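Local coordinates for protein aminotransferase, class III (Deinococcus radiodurans, PDB 3I4J) that probably acts as a pyridoxal phosphate-dependent transaminase, moving amino groups between substrates as other class III aminotransferases do, at residues L87-G98 / P269-Y280; V191-A202 / I226-S235. The protein carries 1 engineered substitution. All coordinates share one frame; numbering follows the deposited sequence.

Overall arrangement
Both contacts belong to the same seven-stranded mixed sheet, with centres about 14 Å apart. Contact 1 pairs strand 91-95, at one edge of the sheet within this chain, with strand 271-275; contact 2 pairs the parallel neighbours 191-196 and 227-231 further in. Strand 256-259 lies between the two pairs. Along the chain, both segments of contact 2 fall between the two of contact 1, so 87-98 and 269-280 close over a long excursion that supplies the other five strands of the sheet. The contacts also touch directly, Val279 CG2 packing 3.9 Å from Ile227 CD1. Such a sheet, flanked by helices, is the core of fold-type I pyridoxal phosphate enzymes; contact 1 additionally reaches the second subunit.

Contact 1. Residues L87-G98 / P269-Y280; sequences LPTFRFWAVSGG and PLAGLLAAPQVY
Arg91 lays its guanidinium across the ring of Tyr280: Tyr280 CE2 stands over the centre of the guanidinium face, 3.2 Å from Arg91 CZ, with the two planes 25° apart. A bend in the arginine chain at chi2 (-80°) keeps its stem over the ring as well, where Arg91 CG makes a CH-pi contact 3.7 Å from the Tyr280 ring centroid. Next door, the Phe90 ring is sandwiched. Ala276 CA lies over its middle, 3.5 Å from the Phe90 centroid, Leu87 CB covers the opposite face nearer the rim, and Leu274 O meets the ring edge in its plane.

From here strands 91-95 and 271-275 run on as an antiparallel ladder at the edge, within this chain, of the large mixed sheet of the fold-type I aminotransferase core; the Phe92 backbone bonds onward to the second subunit. Arg91, Trp93 and Val95 each exchange two backbone bonds with Ala275, Leu273 and Ala271 respectively; the one from Trp93 N to Leu273 O is 2.9 Å long and almost straight (171°). Gly272 pairs with Ala94, and a CB there would collide with Trp93 O and Phe92 CE1. On the face holding Phe92, Leu274 CD2 packs 3.7 Å from Phe92 CB; on the other, Leu273 CD1 rests 3.6 Å from Trp93 CB.

At the last rung, Ala271 CB sits 3.3 Å from Gly97 C, and a water donates to Ser96 O and, weakly, to Leu270 O. Glu100 OE1 accepts from Ser96 N and Gly97 N, fixing the turn into helix 98-115, near whose start a bound sulfate lies close to Gly98. The same helix supplies Ser104 OG, bonded to Trp93 NE1. At the opposite end of the ladder Arg91 NH1 bonds to Val4 O of the second subunit, whose Phe5 meets the Tyr280 ring edge-to-face.

Contact 2. Residues V191-A202 / I226-S235; sequences VAAFMAEPVVGA and IIFIADEVMS
With CG anti to the backbone N in both Phe194 (chi1 168°) and Phe228 (chi1 177°), the two rings leave the sheet on one face and lie side by side, Phe194 CD2 3.9 Å from Phe228 CD1. They sit inside a beta-alpha-beta unit: strand 191-196, helix 213-224, then strand 227-231 running parallel to the first. The helix covers this face, Val217 touching Phe194 while Arg218 and Cys221 touch Phe228.

On the reverse face Met195 crosses Ile229, bringing Met195 CG 3.8 Å from Ile229 CG2, and Ala193 CB backs onto Ile229 CD1 with helix 98-115 beyond. Between the faces the backbones alternate bonds in parallel fashion. Phe194 N points nearly straight down the Ile227 carbonyl, whereas Asp231 N reaches Ala196 O at 2.8 Å from well above the carbonyl plane.

Further along, Glu232 bends at chi2 and brings its carboxylate up to Pro198, Glu232 OE2 lying 3.4 Å from Pro198 CG. Ser235 OG donates to Glu232 OE1 over 2.8 Å from above the carboxylate plane, and the backbone N atoms of Ala245 and Leu246 bond to OE1 and OE2 respectively. An alanine in place of Glu232 removes that carboxylate and would probably leave the Ser235 hydroxyl and both amides without their acceptor, with a gap beside Pro198. Nearby, Glu197 OE1 bonds to Ser130 OG, and Asp231 OD1 closes an Asx turn by accepting from Val233 N at 3.1 Å.

Contact 1. Residues L87-G98 / P269-Y280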
loop_
_atom_site.group_PDB
_atom_site.type_symbol
_atom_site.label_atom_id
_atom_site.label_comp_id
_atom_site.label_asym_id
_atom_site.label_seq_id
_atom_site.Cartn_x
_atom_site.Cartn_y
_atom_site.Cartn_z
ATOM N N LEU C 87 -5.686 22.784 8.773
ATOM C CA LEU C 87 -5.929 21.984 9.974
ATOM C C LEU C 87 -4.593 21.935 10.716
ATOM O O LEU C 87 -4.091 20.862 11.038
ATOM C CB LEU C 87 -6.361 20.564 9.585
ATOM C CG LEU C 87 -7.596 20.450 8.683
ATOM C CD1 LEU C 87 -7.832 18.989 8.311
ATOM C CD2 LEU C 87 -8.816 21.016 9.413
ATOM N N PRO C 88 -4.016 23.111 11.021
ATOM C CA PRO C 88 -2.727 23.225 11.714
ATOM C C PRO C 88 -2.479 22.426 12.992
ATOM O O PRO C 88 -1.331 22.106 13.298
ATOM C CB PRO C 88 -2.584 24.734 11.927
ATOM C CG PRO C 88 -4.005 25.190 12.068
ATOM C CD PRO C 88 -4.683 24.425 10.956
ATOM N N THR C 89 -3.529 22.099 13.736
ATOM C CA THR C 89 -3.368 21.349 14.977
ATOM C C THR C 89 -3.607 19.849 14.830
ATOM O O THR C 89 -3.409 19.095 15.779
ATOM C CB THR C 89 -4.341 21.847 16.064
ATOM O OG1 THR C 89 -5.686 21.560 15.659
ATOM C CG2 THR C 89 -4.194 23.347 16.279
ATOM N N PHE C 90 -4.034 19.417 13.647
ATOM C CA PHE C 90 -4.325 18.004 13.423
ATOM C C PHE C 90 -3.096 17.099 13.349
ATOM O O PHE C 90 -1.992 17.545 13.011
ATOM C CB PHE C 90 -5.177 17.842 12.156
ATOM C CG PHE C 90 -6.630 18.193 12.351
ATOM C CD1 PHE C 90 -6.997 19.338 13.056
ATOM C CD2 PHE C 90 -7.630 17.388 11.815
ATOM C CE1 PHE C 90 -8.342 19.674 13.222
ATOM C CE2 PHE C 90 -8.977 17.713 11.971
ATOM C CZ PHE C 90 -9.335 18.860 12.677
ATOM N N ARG C 91 -3.315 15.825 13.668
ATOM C CA ARG C 91 -2.270 14.804 13.683
ATOM C C ARG C 91 -2.319 13.945 12.427
ATOM O O ARG C 91 -3.367 13.413 12.077
ATOM C CB ARG C 91 -2.436 13.921 14.913
ATOM C CG ARG C 91 -2.209 14.655 16.226
ATOM C CD ARG C 91 -0.720 14.808 16.524
ATOM N NE ARG C 91 -0.494 15.466 17.805
ATOM C CZ ARG C 91 0.611 15.328 18.533
ATOM N NH1 ARG C 91 1.601 14.547 18.112
ATOM N NH2 ARG C 91 0.727 15.976 19.682
ATOM N N PHE C 92 -1.164 13.800 11.784
ATOM C CA PHE C 92 -1.028 13.053 10.541
ATOM C C PHE C 92 -0.608 11.595 10.723
ATOM O O PHE C 92 0.458 11.299 11.265
ATOM C CB PHE C 92 -0.020 13.770 9.633
ATOM C CG PHE C 92 0.194 13.100 8.299
ATOM C CD1 PHE C 92 -0.883 12.853 7.445
ATOM C CD2 PHE C 92 1.471 12.725 7.892
ATOM C CE1 PHE C 92 -0.685 12.243 6.209
ATOM C CE2 PHE C 92 1.677 12.116 6.656
ATOM C CZ PHE C 92 0.596 11.874 5.813
ATOM N N TRP C 93 -1.466 10.698 10.255
ATOM C CA TRP C 93 -1.223 9.263 10.301
ATOM C C TRP C 93 -0.906 8.878 8.856
ATOM O O TRP C 93 -1.796 8.830 8.005
ATOM C CB TRP C 93 -2.477 8.538 10.794
ATOM C CG TRP C 93 -2.418 7.041 10.661
ATOM C CD1 TRP C 93 -3.191 6.256 9.850
ATOM C CD2 TRP C 93 -1.550 6.150 11.370
ATOM N NE1 TRP C 93 -2.861 4.932 10.013
ATOM C CE2 TRP C 93 -1.855 4.838 10.940
ATOM C CE3 TRP C 93 -0.544 6.335 12.331
ATOM C CZ2 TRP C 93 -1.190 3.712 11.441
ATOM C CZ3 TRP C 93 0.118 5.213 12.830
ATOM C CH2 TRP C 93 -0.210 3.917 12.382
ATOM N N ALA C 94 0.371 8.620 8.586
ATOM C CA ALA C 94 0.813 8.292 7.239
ATOM C C ALA C 94 0.732 6.808 6.915
ATOM O O ALA C 94 1.083 5.965 7.737
ATOM C CB ALA C 94 2.255 8.783 7.034
ATOM N N VAL C 95 0.252 6.506 5.713
ATOM C CA VAL C 95 0.169 5.133 5.228
ATOM C C VAL C 95 0.557 5.125 3.747
ATOM O O VAL C 95 0.956 6.161 3.198
ATOM C CB VAL C 95 -1.241 4.511 5.431
ATOM C CG1 VAL C 95 -1.503 4.311 6.916
ATOM C CG2 VAL C 95 -2.314 5.387 4.802
ATOM N N SER C 96 0.445 3.972 3.093
ATOM C CA SER C 96 0.847 3.863 1.694
ATOM C C SER C 96 -0.259 4.008 0.653
ATOM O O SER C 96 0.020 4.354 -0.493
ATOM C CB SER C 96 1.566 2.529 1.462
ATOM O OG SER C 96 2.695 2.404 2.306
ATOM N N GLY C 97 -1.504 3.739 1.038
ATOM C CA GLY C 97 -2.591 3.846 0.077
ATOM C C GLY C 97 -3.903 4.362 0.640
ATOM O O GLY C 97 -4.110 4.383 1.855
ATOM N N GLY C 98 -4.794 4.764 -0.258
ATOM C CA GLY C 98 -6.083 5.291 0.149
ATOM C C GLY C 98 -6.935 4.332 0.954
ATOM O O GLY C 98 -7.590 4.734 1.910
ATOM N N PRO C 269 4.030 5.993 -3.263
ATOM C CA PRO C 269 2.775 5.492 -2.690
ATOM C C PRO C 269 2.625 6.099 -1.297
ATOM O O PRO C 269 3.216 5.611 -0.330
ATOM C CB PRO C 269 2.992 3.978 -2.635
ATOM C CG PRO C 269 4.087 3.736 -3.653
ATOM C CD PRO C 269 4.998 4.899 -3.432
ATOM N N LEU C 270 1.842 7.166 -1.210
ATOM C CA LEU C 270 1.623 7.868 0.043
ATOM C C LEU C 270 0.152 8.265 0.193
ATOM O O LEU C 270 -0.495 8.694 -0.768
ATOM C CB LEU C 270 2.500 9.126 0.082
ATOM C CG LEU C 270 2.444 9.980 1.351
ATOM C CD1 LEU C 270 3.097 9.232 2.491
ATOM C CD2 LEU C 270 3.165 11.300 1.115
ATOM N N ALA C 271 -0.354 8.108 1.409
ATOM C CA ALA C 271 -1.730 8.438 1.763
ATOM C C ALA C 271 -1.734 8.634 3.272
ATOM O O ALA C 271 -0.694 8.522 3.923
ATOM C CB ALA C 271 -2.667 7.291 1.381
ATOM N N GLY C 272 -2.896 8.916 3.841
ATOM C CA GLY C 272 -2.942 9.101 5.275
ATOM C C GLY C 272 -4.179 9.840 5.710
ATOM O O GLY C 272 -5.086 10.070 4.915
ATOM N N LEU C 273 -4.224 10.194 6.986
ATOM C CA LEU C 273 -5.356 10.932 7.514
ATOM C C LEU C 273 -4.867 11.978 8.498
ATOM O O LEU C 273 -3.759 11.882 9.032
ATOM C CB LEU C 273 -6.355 9.981 8.193
ATOM C CG LEU C 273 -5.920 9.103 9.368
ATOM C CD1 LEU C 273 -5.809 9.943 10.637
ATOM C CD2 LEU C 273 -6.943 7.996 9.573
ATOM N N LEU C 274 -5.688 13.001 8.695
ATOM C CA LEU C 274 -5.382 14.069 9.640
ATOM C C LEU C 274 -6.515 14.003 10.643
ATOM O O LEU C 274 -7.686 14.088 10.264
ATOM C CB LEU C 274 -5.364 15.433 8.945
ATOM C CG LEU C 274 -4.131 15.756 8.094
ATOM C CD1 LEU C 274 -4.401 17.002 7.250
ATOM C CD2 LEU C 274 -2.918 15.966 9.005
ATOM N N ALA C 275 -6.169 13.814 11.913
ATOM C CA ALA C 275 -7.166 13.712 12.972
ATOM C C ALA C 275 -7.118 14.895 13.925
ATOM O O ALA C 275 -6.046 15.403 14.254
ATOM C CB ALA C 275 -6.967 12.415 13.745
ATOM N N ALA C 276 -8.292 15.329 14.373
ATOM C CA ALA C 276 -8.385 16.446 15.303
ATOM C C ALA C 276 -7.653 16.062 16.590
ATOM O O ALA C 276 -7.670 14.900 16.990
ATOM C CB ALA C 276 -9.851 16.744 15.602
ATOM N N PRO C 277 -7.004 17.038 17.253
ATOM C CA PRO C 277 -6.263 16.797 18.502
ATOM C C PRO C 277 -7.057 15.979 19.520
ATOM O O PRO C 277 -6.525 15.066 20.148
ATOM C CB PRO C 277 -5.976 18.207 19.013
ATOM C CG PRO C 277 -5.847 18.993 17.772
ATOM C CD PRO C 277 -6.976 18.468 16.902
ATOM N N GLN C 278 -8.330 16.320 19.676
ATOM C CA GLN C 278 -9.226 15.633 20.606
ATOM C C GLN C 278 -9.280 14.130 20.332
ATOM O O GLN C 278 -9.231 13.314 21.252
ATOM C CB GLN C 278 -10.633 16.227 20.485
ATOM C CG GLN C 278 -11.754 15.380 21.062
ATOM C CD GLN C 278 -11.826 15.440 22.571
ATOM O OE1 GLN C 278 -10.907 15.007 23.268
ATOM N NE2 GLN C 278 -12.925 15.981 23.087
ATOM N N VAL C 279 -9.394 13.770 19.061
ATOM C CA VAL C 279 -9.461 12.369 18.677
ATOM C C VAL C 279 -8.120 11.675 18.933
ATOM O O VAL C 279 -8.077 10.578 19.487
ATOM C CB VAL C 279 -9.847 12.230 17.195
ATOM C CG1 VAL C 279 -9.843 10.763 16.787
ATOM C CG2 VAL C 279 -11.230 12.847 16.968
ATOM N N TYR C 280 -7.032 12.324 18.534
ATOM C CA TYR C 280 -5.690 11.772 18.736
ATOM C C TYR C 280 -5.408 11.538 20.221
ATOM O O TYR C 280 -4.984 10.454 20.623
ATOM C CB TYR C 280 -4.634 12.728 18.168
ATOM C CG TYR C 280 -3.205 12.329 18.469
ATOM C CD1 TYR C 280 -2.661 11.157 17.944
ATOM C CD2 TYR C 280 -2.392 13.128 19.277
ATOM C CE1 TYR C 280 -1.343 10.786 18.213
ATOM C CE2 TYR C 280 -1.073 12.766 19.556
ATOM C CZ TYR C 280 -0.557 11.594 19.020
ATOM O OH TYR C 280 0.738 11.228 19.303
HETATM O O HOH W 1 4.427 5.194 2.307
HETATM O O HOH W 2 -1.380 6.308 -2.128
#

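Contact 2. Residues V191-A202 / I226-S235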
loop_
_atom_site.group_PDB
_atom_site.type_symbol
_atom_site.label_atom_id
_atom_site.label_comp_id
_atom_site.label_asym_id
_atom_site.label_seq_id
_atom_site.Cartn_x
_atom_site.Cartn_y
_atom_site.Cartn_z
ATOM N N VAL C 191 -24.502 5.265 16.731
ATOM C CA VAL C 191 -23.660 5.732 15.630
ATOM C C VAL C 191 -22.292 6.281 16.019
ATOM O O VAL C 191 -22.167 7.137 16.896
ATOM C CB VAL C 191 -24.396 6.805 14.799
ATOM C CG1 VAL C 191 -23.542 7.230 13.612
ATOM C CG2 VAL C 191 -25.726 6.257 14.329
ATOM N N ALA C 192 -21.264 5.801 15.324
ATOM C CA ALA C 192 -19.905 6.236 15.585
ATOM C C ALA C 192 -19.457 7.365 14.666
ATOM O O ALA C 192 -18.748 8.274 15.088
ATOM C CB ALA C 192 -18.942 5.050 15.451
ATOM N N ALA C 193 -19.870 7.321 13.404
ATOM C CA ALA C 193 -19.425 8.350 12.472
ATOM C C ALA C 193 -20.255 8.468 11.209
ATOM O O ALA C 193 -21.155 7.670 10.952
ATOM C CB ALA C 193 -17.959 8.078 12.080
ATOM N N PHE C 194 -19.932 9.500 10.438
ATOM C CA PHE C 194 -20.539 9.756 9.140
ATOM C C PHE C 194 -19.355 10.061 8.245
ATOM O O PHE C 194 -18.575 10.980 8.529
ATOM C CB PHE C 194 -21.473 10.969 9.155
ATOM C CG PHE C 194 -21.880 11.427 7.776
ATOM C CD1 PHE C 194 -22.544 10.563 6.907
ATOM C CD2 PHE C 194 -21.562 12.707 7.330
ATOM C CE1 PHE C 194 -22.884 10.965 5.611
ATOM C CE2 PHE C 194 -21.898 13.117 6.037
ATOM C CZ PHE C 194 -22.559 12.242 5.178
ATOM N N MET C 195 -19.207 9.284 7.177
ATOM C CA MET C 195 -18.109 9.480 6.245
ATOM C C MET C 195 -18.654 9.786 4.854
ATOM O O MET C 195 -19.588 9.133 4.383
ATOM C CB MET C 195 -17.215 8.221 6.203
ATOM C CG MET C 195 -15.990 8.344 5.285
ATOM S SD MET C 195 -14.789 6.964 5.462
ATOM C CE MET C 195 -15.789 5.579 4.999
ATOM N N ALA C 196 -18.072 10.789 4.200
ATOM C CA ALA C 196 -18.498 11.164 2.859
ATOM C C ALA C 196 -17.408 11.871 2.067
ATOM O O ALA C 196 -16.518 12.503 2.638
ATOM C CB ALA C 196 -19.735 12.066 2.933
ATOM N N GLU C 197 -17.479 11.744 0.742
ATOM C CA GLU C 197 -16.550 12.434 -0.150
ATOM C C GLU C 197 -17.231 13.790 -0.317
ATOM O O GLU C 197 -18.397 13.840 -0.696
ATOM C CB GLU C 197 -16.508 11.782 -1.533
ATOM C CG GLU C 197 -16.020 10.351 -1.602
ATOM C CD GLU C 197 -16.223 9.761 -2.989
ATOM O OE1 GLU C 197 -17.353 9.326 -3.300
ATOM O OE2 GLU C 197 -15.257 9.753 -3.773
ATOM N N PRO C 198 -16.526 14.898 -0.047
ATOM C CA PRO C 198 -17.184 16.201 -0.209
ATOM C C PRO C 198 -17.764 16.334 -1.621
ATOM O O PRO C 198 -18.901 16.776 -1.811
ATOM C CB PRO C 198 -16.055 17.192 0.064
ATOM C CG PRO C 198 -15.221 16.464 1.086
ATOM C CD PRO C 198 -15.169 15.053 0.502
ATOM N N VAL C 199 -16.956 15.959 -2.607
ATOM C CA VAL C 199 -17.362 15.969 -4.008
ATOM C C VAL C 199 -17.141 14.517 -4.406
ATOM O O VAL C 199 -16.050 13.980 -4.206
ATOM C CB VAL C 199 -16.466 16.899 -4.858
ATOM C CG1 VAL C 199 -16.821 16.768 -6.331
ATOM C CG2 VAL C 199 -16.651 18.343 -4.407
ATOM N N VAL C 200 -18.181 13.881 -4.933
ATOM C CA VAL C 200 -18.114 12.474 -5.314
ATOM C C VAL C 200 -17.184 12.186 -6.486
ATOM O O VAL C 200 -17.058 12.986 -7.414
ATOM C CB VAL C 200 -19.525 11.928 -5.634
ATOM C CG1 VAL C 200 -19.450 10.460 -6.041
ATOM C CG2 VAL C 200 -20.423 12.087 -4.410
ATOM N N GLY C 201 -16.537 11.026 -6.427
ATOM C CA GLY C 201 -15.620 10.627 -7.476
ATOM C C GLY C 201 -16.248 9.735 -8.530
ATOM O O GLY C 201 -17.326 10.024 -9.045
ATOM N N ALA C 202 -15.565 8.638 -8.839
ATOM C CA ALA C 202 -16.005 7.681 -9.849
ATOM C C ALA C 202 -17.457 7.212 -9.761
ATOM O O ALA C 202 -18.130 7.101 -10.784
ATOM C CB ALA C 202 -15.074 6.471 -9.838
ATOM N N ILE C 226 -21.150 12.479 16.867
ATOM C CA ILE C 226 -20.504 11.501 15.988
ATOM C C ILE C 226 -19.310 12.108 15.253
ATOM O O ILE C 226 -19.224 13.322 15.073
ATOM C CB ILE C 226 -21.497 10.906 14.953
ATOM C CG1 ILE C 226 -21.983 11.993 13.985
ATOM C CG2 ILE C 226 -22.663 10.241 15.692
ATOM C CD1 ILE C 226 -22.823 11.467 12.822
ATOM N N ILE C 227 -18.378 11.252 14.846
ATOM C CA ILE C 227 -17.180 11.688 14.141
ATOM C C ILE C 227 -17.482 11.948 12.667
ATOM O O ILE C 227 -18.036 11.089 11.982
ATOM C CB ILE C 227 -16.064 10.609 14.233
ATOM C CG1 ILE C 227 -15.610 10.442 15.689
ATOM C CG2 ILE C 227 -14.886 10.990 13.347
ATOM C CD1 ILE C 227 -14.910 11.655 16.259
ATOM N N PHE C 228 -17.124 13.135 12.187
ATOM C CA PHE C 228 -17.339 13.491 10.791
ATOM C C PHE C 228 -16.034 13.218 10.037
ATOM O O PHE C 228 -14.994 13.839 10.295
ATOM C CB PHE C 228 -17.752 14.967 10.690
ATOM C CG PHE C 228 -17.930 15.475 9.280
ATOM C CD1 PHE C 228 -18.218 14.610 8.223
ATOM C CD2 PHE C 228 -17.852 16.840 9.021
ATOM C CE1 PHE C 228 -18.426 15.106 6.934
ATOM C CE2 PHE C 228 -18.058 17.344 7.739
ATOM C CZ PHE C 228 -18.347 16.475 6.692
ATOM N N ILE C 229 -16.089 12.247 9.130
ATOM C CA ILE C 229 -14.917 11.871 8.347
ATOM C C ILE C 229 -15.084 12.361 6.918
ATOM O O ILE C 229 -16.067 12.033 6.265
ATOM C CB ILE C 229 -14.737 10.332 8.307
ATOM C CG1 ILE C 229 -14.654 9.770 9.731
ATOM C CG2 ILE C 229 -13.471 9.979 7.533
ATOM C CD1 ILE C 229 -14.716 8.245 9.801
ATOM N N ALA C 230 -14.133 13.157 6.440
ATOM C CA ALA C 230 -14.182 13.649 5.073
ATOM C C ALA C 230 -13.225 12.806 4.237
ATOM O O ALA C 230 -12.016 12.800 4.485
ATOM C CB ALA C 230 -13.770 15.110 5.009
ATOM N N ASP C 231 -13.777 12.083 3.268
ATOM C CA ASP C 231 -12.969 11.248 2.386
ATOM C C ASP C 231 -12.510 12.143 1.244
ATOM O O ASP C 231 -13.251 12.379 0.282
ATOM C CB ASP C 231 -13.800 10.079 1.845
ATOM C CG ASP C 231 -12.997 9.169 0.927
ATOM O OD1 ASP C 231 -11.905 9.577 0.495
ATOM O OD2 ASP C 231 -13.467 8.054 0.624
ATOM N N GLU C 232 -11.289 12.657 1.371
ATOM C CA GLU C 232 -10.710 13.550 0.373
ATOM C C GLU C 232 -9.635 12.848 -0.448
ATOM O O GLU C 232 -8.781 13.503 -1.045
ATOM C CB GLU C 232 -10.102 14.776 1.060
ATOM C CG GLU C 232 -11.111 15.612 1.842
ATOM C CD GLU C 232 -11.488 16.911 1.147
ATOM O OE1 GLU C 232 -11.107 17.110 -0.029
ATOM O OE2 GLU C 232 -12.176 17.741 1.782
ATOM N N VAL C 233 -9.681 11.519 -0.490
ATOM C CA VAL C 233 -8.669 10.781 -1.239
ATOM C C VAL C 233 -8.572 11.269 -2.683
ATOM O O VAL C 233 -7.484 11.331 -3.250
ATOM C CB VAL C 233 -8.944 9.257 -1.212
ATOM C CG1 VAL C 233 -7.952 8.528 -2.105
ATOM C CG2 VAL C 233 -8.822 8.741 0.218
ATOM N N MET C 234 -9.702 11.631 -3.276
ATOM C CA MET C 234 -9.685 12.112 -4.651
ATOM C C MET C 234 -9.881 13.618 -4.779
ATOM O O MET C 234 -9.300 14.250 -5.662
ATOM C CB MET C 234 -10.762 11.404 -5.469
ATOM C CG MET C 234 -10.750 11.787 -6.934
ATOM S SD MET C 234 -11.997 10.893 -7.880
ATOM C CE MET C 234 -11.546 9.173 -7.436
ATOM N N SER C 235 -10.685 14.188 -3.887
ATOM C CA SER C 235 -11.006 15.613 -3.924
ATOM C C SER C 235 -10.041 16.552 -3.217
ATOM O O SER C 235 -10.155 17.775 -3.356
ATOM C CB SER C 235 -12.395 15.836 -3.329
ATOM O OG SER C 235 -12.393 15.512 -1.944
#